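Local coordinates for pyridoxamine 5-phosphate-dependent dehydrase (Escherichia coli, PDB 3B8X) that catalyses removal of the C3'-hydroxyl from GDP-4-keto-6-deoxy-D-mannose, in a pyridoxamine phosphate-dependent transamination-deoxygenation, in the biosynthesis of the O-antigen sugar L-colitose, at the interface of chains A and B. Coordinates in Å, arbitrary orientation; residue numbers count along the deposited sequence, not the author numbering. Chains: chain A/B, Pyridoxamine 5-phosphate-dependent dehydrase.

Contact 1: the interface of chains A and B. Residues chain A 187-188, 195-196; chain B 31, 252, 254.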
loop_
_atom_site.group_PDB
_atom_site.type_symbol
_atom_site.label_atom_id
_atom_site.label_comp_id
_atom_site.label_asym_id
_atom_site.label_seq_id
_atom_site.Cartn_x
_atom_site.Cartn_y
_atom_site.Cartn_z
ATOM N N PHE A 187 -0.523 -10.821 8.572
ATOM C CA PHE A 187 -0.269 -11.650 7.386
ATOM C C PHE A 187 -0.516 -13.108 7.764
ATOM O O PHE A 187 -0.446 -13.467 8.939
ATOM C CB PHE A 187 1.195 -11.519 6.931
ATOM C CG PHE A 187 1.528 -12.395 5.743
ATOM C CD1 PHE A 187 0.903 -12.200 4.532
ATOM C CD2 PHE A 187 2.439 -13.430 5.856
ATOM C CE1 PHE A 187 1.109 -13.061 3.470
ATOM C CE2 PHE A 187 2.670 -14.271 4.796
ATOM C CZ PHE A 187 2.002 -14.094 3.601
ATOM N N TYR A 188 -0.769 -13.965 6.771
ATOM C CA TYR A 188 -0.966 -15.400 7.013
ATOM C C TYR A 188 -0.204 -16.116 8.154
ATOM O O TYR A 188 -0.779 -16.852 8.967
ATOM C CB TYR A 188 -0.746 -16.220 5.717
ATOM C CG TYR A 188 -0.987 -17.702 5.942
ATOM C CD1 TYR A 188 -2.262 -18.228 5.939
ATOM C CD2 TYR A 188 0.090 -18.578 6.131
ATOM C CE1 TYR A 188 -2.466 -19.592 6.176
ATOM C CE2 TYR A 188 -0.090 -19.944 6.330
ATOM C CZ TYR A 188 -1.372 -20.445 6.372
ATOM O OH TYR A 188 -1.539 -21.804 6.551
ATOM N N MET A 195 -5.561 -12.579 5.837
ATOM C CA MET A 195 -5.089 -12.744 4.455
ATOM C C MET A 195 -3.851 -11.839 4.366
ATOM O O MET A 195 -2.710 -12.321 4.331
ATOM C CB MET A 195 -6.171 -12.455 3.410
ATOM C CG MET A 195 -7.448 -13.346 3.627
ATOM S SD MET A 195 -8.685 -13.255 2.306
ATOM C CE MET A 195 -9.532 -11.706 2.520
ATOM N N GLU A 196 -4.082 -10.530 4.405
ATOM C CA GLU A 196 -2.979 -9.575 4.550
ATOM C C GLU A 196 -3.599 -8.586 5.499
ATOM O O GLU A 196 -4.830 -8.541 5.634
ATOM C CB GLU A 196 -2.576 -8.857 3.265
ATOM C CG GLU A 196 -1.965 -9.829 2.289
ATOM C CD GLU A 196 -0.537 -9.536 1.954
ATOM O OE1 GLU A 196 0.184 -8.952 2.790
ATOM O OE2 GLU A 196 -0.142 -9.911 0.838
ATOM N N THR B 31 -2.971 -15.672 -0.062
ATOM C CA THR B 31 -1.926 -14.734 -0.394
ATOM C C THR B 31 -1.714 -14.782 -1.864
ATOM O O THR B 31 -1.805 -15.847 -2.456
ATOM C CB THR B 31 -0.605 -15.138 0.264
ATOM O OG1 THR B 31 -0.780 -15.054 1.681
ATOM C CG2 THR B 31 0.500 -14.191 -0.176
ATOM N N ARG B 252 1.044 -6.015 -2.271
ATOM C CA ARG B 252 0.504 -7.149 -2.965
ATOM C C ARG B 252 -1.032 -7.102 -2.907
ATOM O O ARG B 252 -1.595 -6.572 -1.945
ATOM C CB ARG B 252 0.994 -8.421 -2.251
ATOM C CG ARG B 252 2.468 -8.719 -2.392
ATOM C CD ARG B 252 2.742 -10.058 -1.752
ATOM N NE ARG B 252 2.450 -10.134 -0.321
ATOM C CZ ARG B 252 3.146 -10.876 0.537
ATOM N NH1 ARG B 252 4.161 -11.620 0.099
ATOM N NH2 ARG B 252 2.826 -10.884 1.831
ATOM N N LEU B 254 -4.753 -9.250 -2.974
ATOM C CA LEU B 254 -5.165 -10.532 -2.391
ATOM C C LEU B 254 -5.449 -11.545 -3.489
ATOM O O LEU B 254 -5.836 -11.169 -4.596
ATOM C CB LEU B 254 -6.414 -10.343 -1.549
ATOM C CG LEU B 254 -6.113 -9.548 -0.269
ATOM C CD1 LEU B 254 -7.380 -9.303 0.497
ATOM C CD2 LEU B 254 -5.078 -10.267 0.555
HETATM O O HOH W 1 -2.783 -15.052 3.365
#
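The two ends of the active-site loop of a DegT/DnrJ/EryC1 aminotransferase meet the partner subunit here, where A:Glu196 pairs with B:Arg252 and A:Phe187 with B:Arg252 and B:Thr31. These enzymes share the fold of aspartate aminotransferase. The loop between these ends carries the engineered histidine-to-asparagine change. B:Thr31 lines the pocket that holds the cofactor joined to GDP-perosamine (G4M). A:Glu196 and B:Arg252 form a salt bridge, and their side chains cross at about a right angle. The carboxylate oxygen OE2 of A:Glu196 takes the hydrogen bond from NE of B:Arg252 on its syn lone pair, at 2.8 Å. The oxygen is tilted out of the guanidinium plane, and the carboxylate plane is turned 64° from it. The two groups therefore do not form a flat, two-bond pair. NH2 of B:Arg252 makes weak bonds to both carboxylate oxygens. It also lies over the rim of the A:Phe187 ring, 3.2 Å from CE1, with the ring and guanidinium planes inclined by 30°. A:Phe187 has CG anti to its backbone N (chi1 178°), which carries the far edge of the ring to chain B. B:Thr31 meets that edge, with CG2 in the ring plane and 3.9 Å from CE1. Its hydroxyl OG1 lies off the plane, on the opposite side from NH2 of B:Arg252. On that same side CB of A:Tyr188 covers the ring face. A water links OG1 of B:Thr31, at 2.6 Å, to the backbone O of A:Met195, at 2.9 Å. B:Leu254 adds an apolar contact. Its methyl CD2 touches CG of A:Glu196 at 3.6 Å and CB of A:Met195 at 3.8 Å.

Contact 2: the interface of chains A and B. Residues chain A 217-218, 244, 246; chain B 90-92, 95.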
loop_
_atom_site.group_PDB
_atom_site.type_symbol
_atom_site.label_atom_id
_atom_site.label_comp_id
_atom_site.label_asym_id
_atom_site.label_seq_id
_atom_site.Cartn_x
_atom_site.Cartn_y
_atom_site.Cartn_z
ATOM N N HIS A 217 -6.147 8.119 0.501
ATOM C CA HIS A 217 -6.020 9.185 -0.475
ATOM C C HIS A 217 -5.682 10.551 0.047
ATOM O O HIS A 217 -5.716 11.465 -0.725
ATOM C CB HIS A 217 -7.348 9.337 -1.307
ATOM C CG HIS A 217 -7.825 8.068 -1.946
ATOM N ND1 HIS A 217 -7.222 7.519 -3.055
ATOM C CD2 HIS A 217 -8.874 7.263 -1.654
ATOM C CE1 HIS A 217 -7.862 6.416 -3.400
ATOM N NE2 HIS A 217 -8.900 6.259 -2.598
ATOM N N GLY A 218 -5.315 10.685 1.320
ATOM C CA GLY A 218 -5.008 11.992 1.902
ATOM C C GLY A 218 -6.305 12.845 1.950
ATOM O O GLY A 218 -6.239 14.069 1.956
ATOM N N PHE A 244 -8.609 16.920 -0.567
ATOM C CA PHE A 244 -7.298 16.311 -0.280
ATOM C C PHE A 244 -6.404 17.266 0.518
ATOM O O PHE A 244 -6.171 18.390 0.076
ATOM C CB PHE A 244 -6.627 15.964 -1.612
ATOM C CG PHE A 244 -7.460 15.045 -2.473
ATOM C CD1 PHE A 244 -8.182 15.545 -3.538
ATOM C CD2 PHE A 244 -7.695 13.734 -2.089
ATOM C CE1 PHE A 244 -8.971 14.695 -4.326
ATOM C CE2 PHE A 244 -8.505 12.881 -2.857
ATOM C CZ PHE A 244 -9.104 13.354 -3.991
ATOM N N LEU A 246 -3.394 16.046 2.758
ATOM C CA LEU A 246 -2.068 15.553 3.103
ATOM C C LEU A 246 -1.627 14.578 2.008
ATOM O O LEU A 246 -2.469 13.978 1.325
ATOM C CB LEU A 246 -2.029 14.914 4.496
ATOM C CG LEU A 246 -2.086 15.795 5.744
ATOM C CD1 LEU A 246 -2.099 14.889 6.975
ATOM C CD2 LEU A 246 -0.875 16.778 5.805
ATOM N N TRP B 90 -6.311 12.843 -9.991
ATOM C CA TRP B 90 -6.567 12.270 -8.680
ATOM C C TRP B 90 -5.373 12.567 -7.767
ATOM O O TRP B 90 -4.252 12.766 -8.223
ATOM C CB TRP B 90 -6.882 10.761 -8.800
ATOM C CG TRP B 90 -7.319 10.133 -7.497
ATOM C CD1 TRP B 90 -6.576 9.310 -6.705
ATOM C CD2 TRP B 90 -8.593 10.298 -6.844
ATOM N NE1 TRP B 90 -7.325 8.937 -5.589
ATOM C CE2 TRP B 90 -8.534 9.582 -5.626
ATOM C CE3 TRP B 90 -9.765 11.022 -7.154
ATOM C CZ2 TRP B 90 -9.611 9.527 -4.746
ATOM C CZ3 TRP B 90 -10.833 11.000 -6.248
ATOM C CH2 TRP B 90 -10.755 10.228 -5.074
ATOM N N SER B 91 -5.636 12.618 -6.475
ATOM C CA SER B 91 -4.624 13.000 -5.505
ATOM C C SER B 91 -3.371 12.138 -5.607
ATOM O O SER B 91 -2.229 12.623 -5.610
ATOM C CB SER B 91 -5.240 12.905 -4.100
ATOM O OG SER B 91 -5.561 11.551 -3.782
ATOM N N THR B 92 -3.601 10.834 -5.678
ATOM C CA THR B 92 -2.525 9.855 -5.780
ATOM C C THR B 92 -1.843 9.784 -7.148
ATOM O O THR B 92 -0.910 9.017 -7.319
ATOM C CB THR B 92 -2.873 8.465 -5.197
ATOM O OG1 THR B 92 -3.925 7.864 -5.962
ATOM C CG2 THR B 92 -3.256 8.542 -3.730
ATOM N N TYR B 95 0.938 12.513 -5.396
ATOM C CA TYR B 95 1.772 12.243 -4.212
ATOM C C TYR B 95 3.089 11.529 -4.469
ATOM O O TYR B 95 4.118 11.884 -3.871
ATOM C CB TYR B 95 0.976 11.582 -3.083
ATOM C CG TYR B 95 -0.314 12.295 -2.593
ATOM C CD1 TYR B 95 -0.459 13.689 -2.578
ATOM C CD2 TYR B 95 -1.398 11.542 -2.167
ATOM C CE1 TYR B 95 -1.643 14.289 -2.112
ATOM C CE2 TYR B 95 -2.553 12.125 -1.699
ATOM C CZ TYR B 95 -2.682 13.489 -1.688
ATOM O OH TYR B 95 -3.841 14.025 -1.154
#
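A:His217 and B:Trp90 meet edge to face, with ring planes almost perpendicular. The edge belongs to the indole. Its CZ2 sits over the centre of the imidazole face, and CG of A:His217 is 3.6 Å from it. The indole N-H meets the same face above ND1 of A:His217, with NE1 2.9 Å from that atom. The contact is largely N-H to pi, and any hydrogen bond to the ND1 lone pair is strained. A:Phe244 meets the same indole the other way round. Its edge atom CZ approaches the indole face near the rim, 3.7 Å from CZ3, with planes 80° apart. The face of A:Phe244 is taken by B:Ser91, whose CB is 3.5 Å from the ring centroid in a CH-pi contact. B:Ser91 begins helix 91-99. Its OG sits between the backbone N and the carbonyl carbon (chi1 66°) and reaches the backbone O of A:His217 at 3.1 Å. That oxygen also accepts from OH of B:Tyr95 at 3.2 Å, with the donor tilted 28° from the carbonyl plane. Two hydroxyls from one helix thus hold one backbone carbonyl of the chain A loop at 217-218. The B:Tyr95 phenol OH is also 2.8 Å from O of A:Leu246. That oxygen stands over the phenol face and is poorly angled, so a bond there is only possible; the angle favours A:His217 O. A:His217 lines the pocket that holds the cofactor joined to GDP-perosamine (G4M). The contact fixes this chain A segment against chain B and so likely helps to shape the composite active site.

Contact 1 and contact 2 are patches of one two-fold symmetric interface. The centres of their C-alpha atoms are about 25 Å apart, and they share no residues. In contact 1, chain A supplies the ends of the active-site loop and chain B supplies B:Thr31 and the 252-254 segment. In contact 2, chain B supplies helix 91-99 and the residue before it. Chain A supplies A:His217 and the 244-246 stretch, which lies just before 252-254 in sequence. Each contact has a twin with the chains exchanged. B:Thr31 and A:His217 both line ligand pockets. This suggests that the dimer is needed to complete both active sites.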